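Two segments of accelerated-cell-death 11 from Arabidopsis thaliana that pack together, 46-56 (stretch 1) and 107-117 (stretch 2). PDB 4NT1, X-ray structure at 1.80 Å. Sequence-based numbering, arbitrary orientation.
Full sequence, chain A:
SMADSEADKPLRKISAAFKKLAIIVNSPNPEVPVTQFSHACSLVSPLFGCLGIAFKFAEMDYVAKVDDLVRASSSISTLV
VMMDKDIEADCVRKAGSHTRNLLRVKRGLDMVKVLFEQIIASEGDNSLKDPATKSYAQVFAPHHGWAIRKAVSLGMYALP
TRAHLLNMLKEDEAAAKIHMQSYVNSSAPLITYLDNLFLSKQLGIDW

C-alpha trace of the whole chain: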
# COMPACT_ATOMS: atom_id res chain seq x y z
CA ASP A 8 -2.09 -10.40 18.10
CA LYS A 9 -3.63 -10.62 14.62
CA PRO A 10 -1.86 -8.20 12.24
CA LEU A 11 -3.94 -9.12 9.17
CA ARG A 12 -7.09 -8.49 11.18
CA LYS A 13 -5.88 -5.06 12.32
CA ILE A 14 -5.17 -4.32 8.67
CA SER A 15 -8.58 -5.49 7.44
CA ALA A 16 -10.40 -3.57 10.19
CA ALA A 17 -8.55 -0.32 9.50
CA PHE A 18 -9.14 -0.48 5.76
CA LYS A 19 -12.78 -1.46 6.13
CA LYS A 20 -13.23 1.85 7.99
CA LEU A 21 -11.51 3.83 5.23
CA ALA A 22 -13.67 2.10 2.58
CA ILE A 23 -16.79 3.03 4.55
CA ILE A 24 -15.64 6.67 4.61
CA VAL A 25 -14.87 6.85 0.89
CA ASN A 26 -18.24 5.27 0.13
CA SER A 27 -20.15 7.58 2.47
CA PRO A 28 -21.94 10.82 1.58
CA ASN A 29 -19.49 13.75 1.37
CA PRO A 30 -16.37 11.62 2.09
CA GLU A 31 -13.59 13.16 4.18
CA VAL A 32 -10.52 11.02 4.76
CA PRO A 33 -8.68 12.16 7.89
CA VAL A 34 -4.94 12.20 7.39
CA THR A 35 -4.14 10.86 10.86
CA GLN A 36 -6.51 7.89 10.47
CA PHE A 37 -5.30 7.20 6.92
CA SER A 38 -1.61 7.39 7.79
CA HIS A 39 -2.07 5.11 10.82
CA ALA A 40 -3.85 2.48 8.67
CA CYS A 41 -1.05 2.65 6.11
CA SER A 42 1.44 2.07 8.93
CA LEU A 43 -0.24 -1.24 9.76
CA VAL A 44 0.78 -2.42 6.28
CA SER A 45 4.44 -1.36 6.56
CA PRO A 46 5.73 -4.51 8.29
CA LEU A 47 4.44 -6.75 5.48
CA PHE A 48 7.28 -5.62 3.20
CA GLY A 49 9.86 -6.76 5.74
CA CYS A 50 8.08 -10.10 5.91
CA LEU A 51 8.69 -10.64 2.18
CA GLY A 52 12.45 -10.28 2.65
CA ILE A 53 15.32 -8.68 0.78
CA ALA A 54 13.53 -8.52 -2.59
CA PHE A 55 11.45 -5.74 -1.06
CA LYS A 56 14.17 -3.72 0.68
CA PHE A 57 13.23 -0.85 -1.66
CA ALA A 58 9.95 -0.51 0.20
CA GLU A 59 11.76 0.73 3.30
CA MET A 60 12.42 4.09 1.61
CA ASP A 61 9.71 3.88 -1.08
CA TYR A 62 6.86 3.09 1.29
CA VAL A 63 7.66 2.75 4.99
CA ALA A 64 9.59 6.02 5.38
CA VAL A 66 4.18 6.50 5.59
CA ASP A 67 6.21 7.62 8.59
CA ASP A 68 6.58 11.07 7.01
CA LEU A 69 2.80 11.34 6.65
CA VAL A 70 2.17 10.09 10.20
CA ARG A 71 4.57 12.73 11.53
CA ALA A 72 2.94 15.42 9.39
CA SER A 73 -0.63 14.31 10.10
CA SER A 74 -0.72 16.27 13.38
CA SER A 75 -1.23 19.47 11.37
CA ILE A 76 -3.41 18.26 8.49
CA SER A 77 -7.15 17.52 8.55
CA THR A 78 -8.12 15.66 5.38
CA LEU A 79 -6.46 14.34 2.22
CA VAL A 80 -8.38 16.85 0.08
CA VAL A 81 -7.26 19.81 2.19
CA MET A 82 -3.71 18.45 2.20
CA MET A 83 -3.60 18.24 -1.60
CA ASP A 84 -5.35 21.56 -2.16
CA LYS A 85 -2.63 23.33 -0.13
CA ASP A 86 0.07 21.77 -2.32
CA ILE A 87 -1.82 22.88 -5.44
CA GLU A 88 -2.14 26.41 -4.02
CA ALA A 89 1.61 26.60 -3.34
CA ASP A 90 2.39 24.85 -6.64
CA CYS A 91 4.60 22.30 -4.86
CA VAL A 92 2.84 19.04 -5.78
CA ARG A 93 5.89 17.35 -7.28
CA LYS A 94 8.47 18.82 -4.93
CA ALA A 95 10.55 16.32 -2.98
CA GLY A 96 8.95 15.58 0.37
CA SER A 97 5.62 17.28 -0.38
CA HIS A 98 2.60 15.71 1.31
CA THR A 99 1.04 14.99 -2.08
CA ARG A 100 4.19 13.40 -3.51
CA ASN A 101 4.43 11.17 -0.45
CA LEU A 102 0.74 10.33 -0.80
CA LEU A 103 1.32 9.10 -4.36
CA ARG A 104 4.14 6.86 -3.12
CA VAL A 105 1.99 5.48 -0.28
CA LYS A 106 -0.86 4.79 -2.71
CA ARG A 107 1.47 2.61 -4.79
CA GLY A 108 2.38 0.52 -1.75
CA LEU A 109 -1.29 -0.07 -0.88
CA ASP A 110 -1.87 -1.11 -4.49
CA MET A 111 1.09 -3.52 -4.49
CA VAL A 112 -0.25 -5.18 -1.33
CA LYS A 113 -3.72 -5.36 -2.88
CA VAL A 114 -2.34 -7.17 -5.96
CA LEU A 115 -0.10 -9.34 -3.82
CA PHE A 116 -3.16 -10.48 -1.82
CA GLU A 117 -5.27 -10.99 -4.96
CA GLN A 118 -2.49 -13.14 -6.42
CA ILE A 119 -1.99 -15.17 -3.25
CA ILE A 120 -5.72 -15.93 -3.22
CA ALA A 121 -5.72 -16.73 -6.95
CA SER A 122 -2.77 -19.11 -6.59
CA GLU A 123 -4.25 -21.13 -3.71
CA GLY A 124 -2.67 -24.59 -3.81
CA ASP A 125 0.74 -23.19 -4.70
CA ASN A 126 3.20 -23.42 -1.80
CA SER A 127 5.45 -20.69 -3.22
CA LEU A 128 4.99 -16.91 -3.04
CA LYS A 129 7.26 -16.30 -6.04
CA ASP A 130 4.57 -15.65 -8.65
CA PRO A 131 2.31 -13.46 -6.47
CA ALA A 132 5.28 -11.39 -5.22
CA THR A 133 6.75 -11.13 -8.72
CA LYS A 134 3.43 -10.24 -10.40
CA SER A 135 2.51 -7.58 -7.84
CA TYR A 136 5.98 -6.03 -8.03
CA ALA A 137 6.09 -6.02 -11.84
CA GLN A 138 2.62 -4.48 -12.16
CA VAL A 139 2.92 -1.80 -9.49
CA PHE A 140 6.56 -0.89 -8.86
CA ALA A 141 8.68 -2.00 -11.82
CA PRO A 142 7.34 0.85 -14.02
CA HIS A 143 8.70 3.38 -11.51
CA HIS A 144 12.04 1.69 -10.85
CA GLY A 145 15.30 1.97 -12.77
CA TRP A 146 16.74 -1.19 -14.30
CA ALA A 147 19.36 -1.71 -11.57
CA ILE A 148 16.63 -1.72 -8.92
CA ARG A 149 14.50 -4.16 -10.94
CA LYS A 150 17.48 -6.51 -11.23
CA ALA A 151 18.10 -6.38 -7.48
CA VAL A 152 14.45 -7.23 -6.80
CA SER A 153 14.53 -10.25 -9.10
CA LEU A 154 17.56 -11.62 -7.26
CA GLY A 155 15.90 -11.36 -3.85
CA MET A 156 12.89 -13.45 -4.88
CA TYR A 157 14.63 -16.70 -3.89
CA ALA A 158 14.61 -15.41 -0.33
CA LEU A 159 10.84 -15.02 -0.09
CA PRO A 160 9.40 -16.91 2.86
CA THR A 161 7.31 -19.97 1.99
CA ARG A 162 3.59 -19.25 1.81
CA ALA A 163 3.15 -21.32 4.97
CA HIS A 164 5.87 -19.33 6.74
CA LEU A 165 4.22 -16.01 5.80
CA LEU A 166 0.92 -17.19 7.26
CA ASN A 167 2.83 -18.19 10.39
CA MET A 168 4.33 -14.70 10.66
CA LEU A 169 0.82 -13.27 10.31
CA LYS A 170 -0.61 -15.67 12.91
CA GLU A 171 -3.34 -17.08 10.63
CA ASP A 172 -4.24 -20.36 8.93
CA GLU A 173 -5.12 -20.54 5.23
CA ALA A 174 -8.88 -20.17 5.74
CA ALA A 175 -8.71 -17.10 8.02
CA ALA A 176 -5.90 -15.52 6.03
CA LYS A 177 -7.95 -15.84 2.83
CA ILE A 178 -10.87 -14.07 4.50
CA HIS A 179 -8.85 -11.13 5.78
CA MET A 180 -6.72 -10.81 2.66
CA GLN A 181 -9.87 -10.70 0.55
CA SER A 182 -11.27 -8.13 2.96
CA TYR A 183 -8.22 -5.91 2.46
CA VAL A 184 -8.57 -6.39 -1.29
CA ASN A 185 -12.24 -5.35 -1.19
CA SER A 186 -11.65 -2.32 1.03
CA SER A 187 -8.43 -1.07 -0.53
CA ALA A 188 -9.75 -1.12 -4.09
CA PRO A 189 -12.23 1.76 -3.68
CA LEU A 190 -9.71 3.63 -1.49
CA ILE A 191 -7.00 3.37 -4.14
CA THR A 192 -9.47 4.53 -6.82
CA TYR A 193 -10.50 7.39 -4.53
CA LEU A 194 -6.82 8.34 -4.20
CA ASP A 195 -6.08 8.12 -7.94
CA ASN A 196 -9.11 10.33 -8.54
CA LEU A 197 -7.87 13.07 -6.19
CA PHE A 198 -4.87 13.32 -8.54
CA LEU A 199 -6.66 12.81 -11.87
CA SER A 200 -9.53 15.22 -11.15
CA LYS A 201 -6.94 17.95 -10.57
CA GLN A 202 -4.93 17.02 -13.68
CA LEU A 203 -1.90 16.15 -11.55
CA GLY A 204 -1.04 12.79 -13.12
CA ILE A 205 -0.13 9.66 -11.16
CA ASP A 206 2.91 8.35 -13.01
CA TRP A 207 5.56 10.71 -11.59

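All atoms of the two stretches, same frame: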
# COMPACT_ATOMS: atom_id res chain seq x y z
N PRO A 46 4.90 -3.35 7.94
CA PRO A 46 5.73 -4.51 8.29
C PRO A 46 5.60 -5.67 7.30
O PRO A 46 6.45 -6.56 7.31
CB PRO A 46 5.21 -4.93 9.67
CG PRO A 46 4.49 -3.72 10.20
CD PRO A 46 3.91 -3.05 8.99
N LEU A 47 4.58 -5.67 6.46
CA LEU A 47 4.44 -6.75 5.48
C LEU A 47 5.64 -6.80 4.53
O LEU A 47 6.06 -7.88 4.13
CB LEU A 47 3.15 -6.62 4.68
CG LEU A 47 1.83 -6.64 5.44
CD1 LEU A 47 0.67 -6.38 4.49
CD2 LEU A 47 1.63 -7.97 6.19
N PHE A 48 6.17 -5.64 4.16
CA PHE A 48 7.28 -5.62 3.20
C PHE A 48 8.50 -6.32 3.78
O PHE A 48 9.20 -7.06 3.08
CB PHE A 48 7.61 -4.20 2.76
CG PHE A 48 6.52 -3.56 1.95
CD1 PHE A 48 6.37 -3.85 0.61
CD2 PHE A 48 5.63 -2.68 2.55
CE1 PHE A 48 5.37 -3.27 -0.14
CE2 PHE A 48 4.61 -2.10 1.81
CZ PHE A 48 4.49 -2.39 0.46
N GLY A 49 8.75 -6.11 5.07
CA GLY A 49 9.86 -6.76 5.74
C GLY A 49 9.67 -8.26 5.76
O GLY A 49 10.63 -9.01 5.63
N CYS A 50 8.42 -8.68 5.92
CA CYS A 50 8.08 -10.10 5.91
C CYS A 50 8.50 -10.77 4.61
O CYS A 50 8.93 -11.92 4.63
CB CYS A 50 6.58 -10.30 6.12
SG CYS A 50 6.02 -9.98 7.81
N LEU A 51 8.37 -10.07 3.49
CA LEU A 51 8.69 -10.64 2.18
C LEU A 51 10.19 -10.79 1.93
O LEU A 51 10.61 -11.50 1.01
CB LEU A 51 8.07 -9.80 1.06
CG LEU A 51 6.55 -9.66 1.16
CD1 LEU A 51 6.03 -8.77 0.04
CD2 LEU A 51 5.92 -11.03 1.11
N GLY A 52 11.01 -10.12 2.74
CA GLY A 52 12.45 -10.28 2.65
C GLY A 52 13.17 -9.28 1.76
O GLY A 52 12.63 -8.25 1.36
N ILE A 53 14.42 -9.62 1.44
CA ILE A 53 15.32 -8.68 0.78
C ILE A 53 14.86 -8.19 -0.60
O ILE A 53 15.24 -7.10 -1.02
CB ILE A 53 16.76 -9.27 0.70
CG1 ILE A 53 17.70 -8.31 -0.02
CG2 ILE A 53 16.75 -10.64 0.02
CD1 ILE A 53 17.92 -7.00 0.73
N ALA A 54 14.03 -8.96 -1.29
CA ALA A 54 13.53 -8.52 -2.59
C ALA A 54 12.87 -7.16 -2.44
O ALA A 54 12.90 -6.33 -3.36
CB ALA A 54 12.56 -9.53 -3.18
N PHE A 55 12.26 -6.93 -1.28
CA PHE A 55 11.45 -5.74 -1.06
C PHE A 55 12.10 -4.71 -0.13
O PHE A 55 11.42 -3.88 0.46
CB PHE A 55 10.05 -6.13 -0.58
CG PHE A 55 9.27 -6.87 -1.63
CD1 PHE A 55 9.39 -8.24 -1.76
CD2 PHE A 55 8.47 -6.17 -2.52
CE1 PHE A 55 8.70 -8.92 -2.75
CE2 PHE A 55 7.77 -6.84 -3.51
CZ PHE A 55 7.89 -8.23 -3.63
N LYS A 56 13.43 -4.74 -0.06
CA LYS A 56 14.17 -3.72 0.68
C LYS A 56 13.85 -2.30 0.20
O LYS A 56 13.88 -1.36 1.00
CB LYS A 56 15.67 -4.00 0.60
CG LYS A 56 16.55 -3.01 1.34
CD LYS A 56 18.00 -3.50 1.33
CE LYS A 56 18.99 -2.35 1.54
NZ LYS A 56 20.40 -2.82 1.52
N ARG A 107 0.89 3.72 -4.04
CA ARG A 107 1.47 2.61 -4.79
C ARG A 107 1.72 1.38 -3.90
O ARG A 107 1.49 0.24 -4.32
CB ARG A 107 2.76 3.05 -5.50
CG ARG A 107 2.50 4.02 -6.64
CD ARG A 107 3.78 4.64 -7.15
NE ARG A 107 3.52 5.60 -8.22
CZ ARG A 107 4.38 6.53 -8.62
NH1 ARG A 107 5.58 6.63 -8.05
NH2 ARG A 107 4.04 7.34 -9.61
N GLY A 108 2.19 1.61 -2.68
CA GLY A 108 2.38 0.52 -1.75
C GLY A 108 1.08 -0.22 -1.42
O GLY A 108 1.05 -1.45 -1.38
N LEU A 109 0.02 0.54 -1.17
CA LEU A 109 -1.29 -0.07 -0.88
C LEU A 109 -1.74 -0.91 -2.06
O LEU A 109 -2.31 -1.98 -1.88
CB LEU A 109 -2.34 1.00 -0.61
CG LEU A 109 -2.11 1.89 0.60
CD1 LEU A 109 -3.18 2.97 0.68
CD2 LEU A 109 -2.05 1.06 1.91
N ASP A 110 -1.49 -0.41 -3.27
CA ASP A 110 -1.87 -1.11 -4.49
C ASP A 110 -1.03 -2.38 -4.64
O ASP A 110 -1.58 -3.44 -4.96
CB ASP A 110 -1.69 -0.16 -5.69
CG ASP A 110 -2.48 -0.60 -6.92
OD1 ASP A 110 -3.39 -1.43 -6.80
OD2 ASP A 110 -2.18 -0.07 -8.02
N MET A 111 0.27 -2.30 -4.39
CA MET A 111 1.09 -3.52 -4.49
C MET A 111 0.60 -4.61 -3.53
O MET A 111 0.57 -5.79 -3.88
CB MET A 111 2.58 -3.26 -4.26
CG MET A 111 3.47 -4.41 -4.83
SD MET A 111 4.97 -4.71 -3.87
CE MET A 111 4.35 -5.77 -2.55
N VAL A 112 0.25 -4.22 -2.31
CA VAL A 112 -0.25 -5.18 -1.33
C VAL A 112 -1.59 -5.74 -1.80
O VAL A 112 -1.82 -6.95 -1.72
CB VAL A 112 -0.34 -4.59 0.09
CG1 VAL A 112 -0.97 -5.61 1.06
CG2 VAL A 112 1.05 -4.18 0.59
N LYS A 113 -2.46 -4.88 -2.32
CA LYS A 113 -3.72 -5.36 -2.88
C LYS A 113 -3.51 -6.44 -3.95
O LYS A 113 -4.17 -7.47 -3.92
CB LYS A 113 -4.54 -4.22 -3.49
CG LYS A 113 -5.88 -4.69 -4.05
CD LYS A 113 -6.61 -3.62 -4.85
CE LYS A 113 -6.11 -3.54 -6.26
NZ LYS A 113 -7.25 -3.43 -7.21
N VAL A 114 -2.60 -6.20 -4.89
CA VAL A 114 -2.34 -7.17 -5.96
C VAL A 114 -1.67 -8.41 -5.41
O VAL A 114 -2.00 -9.53 -5.79
CB VAL A 114 -1.46 -6.58 -7.09
CG1 VAL A 114 -1.11 -7.66 -8.14
CG2 VAL A 114 -2.16 -5.40 -7.74
N LEU A 115 -0.72 -8.21 -4.51
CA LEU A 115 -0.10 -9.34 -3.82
C LEU A 115 -1.17 -10.27 -3.21
O LEU A 115 -1.15 -11.49 -3.45
CB LEU A 115 0.84 -8.85 -2.72
CG LEU A 115 1.39 -9.97 -1.85
CD1 LEU A 115 2.33 -10.84 -2.68
CD2 LEU A 115 2.14 -9.37 -0.67
N PHE A 116 -2.09 -9.70 -2.43
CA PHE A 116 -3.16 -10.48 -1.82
C PHE A 116 -4.07 -11.16 -2.86
O PHE A 116 -4.41 -12.34 -2.73
CB PHE A 116 -4.01 -9.60 -0.88
CG PHE A 116 -3.34 -9.29 0.44
CD1 PHE A 116 -2.03 -9.70 0.69
CD2 PHE A 116 -4.01 -8.60 1.43
CE1 PHE A 116 -1.41 -9.42 1.91
CE2 PHE A 116 -3.40 -8.32 2.65
CZ PHE A 116 -2.10 -8.74 2.89
N GLU A 117 -4.47 -10.42 -3.89
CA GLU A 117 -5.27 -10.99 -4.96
C GLU A 117 -4.55 -12.20 -5.55
O GLU A 117 -5.16 -13.23 -5.84
CB GLU A 117 -5.50 -9.96 -6.08
CG GLU A 117 -6.57 -8.92 -5.77
CD GLU A 117 -6.59 -7.77 -6.78
OE1 GLU A 117 -5.55 -7.53 -7.44
OE2 GLU A 117 -7.64 -7.10 -6.92

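What sits at the centre of the contact? Met111 does, reaching from stretch 2 toward three residues of stretch 1. Met111 CE lies 3.6 Å from Phe48 CE1 and 4.3 Å from Leu51 CD1, while Met111 SD comes to 3.5 Å from Phe55 CE2. Met111 SD is 4.8 Å from the centroid of the Phe55 ring, approaching obliquely, and 5.4 Å from that of the Phe48 ring, where it lies at the edge. A thioether is well suited to this place: it is flexible and polarizable, and it makes close van der Waals contact with aromatic carbons without needing a hydrogen-bond partner. The chi1 of Met111 is t and its chi2, at -146°, lies between wells.

Which other apolar side chains meet around this methionine? Phe48 leaves its backbone sideways to stretch 2, but the end of its ring comes nearer, and CZ lies 3.9 Å from Val112 CG2. Leu47 points toward the partner helix and places CD1 3.9 Å from Val112 CG1 and 4.0 Å from Phe116 CZ, so Val112 is in contact with both Leu47 and Phe48. One turn beyond Leu47, Leu51 brings CD1 to 4.0 Å from Leu115 CD2. All these side chains are buried, and their pairing is hydrophobic: branched aliphatic groups and rings fill space against one another away from water.

How does the backbone carry these side chains? Helix 46-51 and helix 107-117 run with their N-to-C directions 54° apart, and their axes approach no closer than 11.7 Å. Even the nearest CA atoms, those of Leu47 and Val112, are 8.4 Å apart, so side chains bridge the gap. Stretch 2 contributes Gly108, Met111, Val112, Leu115 and Phe116, the spacing expected of one helical face. In stretch 1 the helix gives way at Gly52, whose positive phi (93°) would jam a CB against the preceding carbonyl oxygen. The chain then turns, with Phe55 N bonded to Gly52 O at 3.0 Å, and Phe55 points back toward stretch 2.

Where does polar chemistry enter? No hydrogen bond joins the two stretches. A polar backbone atom of stretch 2, Gly108 O, lies 4.0 Å from Phe48 CZ at the ring edge, and it already accepts a helical hydrogen bond from Val112 N at 3.0 Å. Farther out, beyond reach of stretch 1, Lys113 NZ and Glu117 OE2 form a long salt bridge of 3.7 Å within stretch 2.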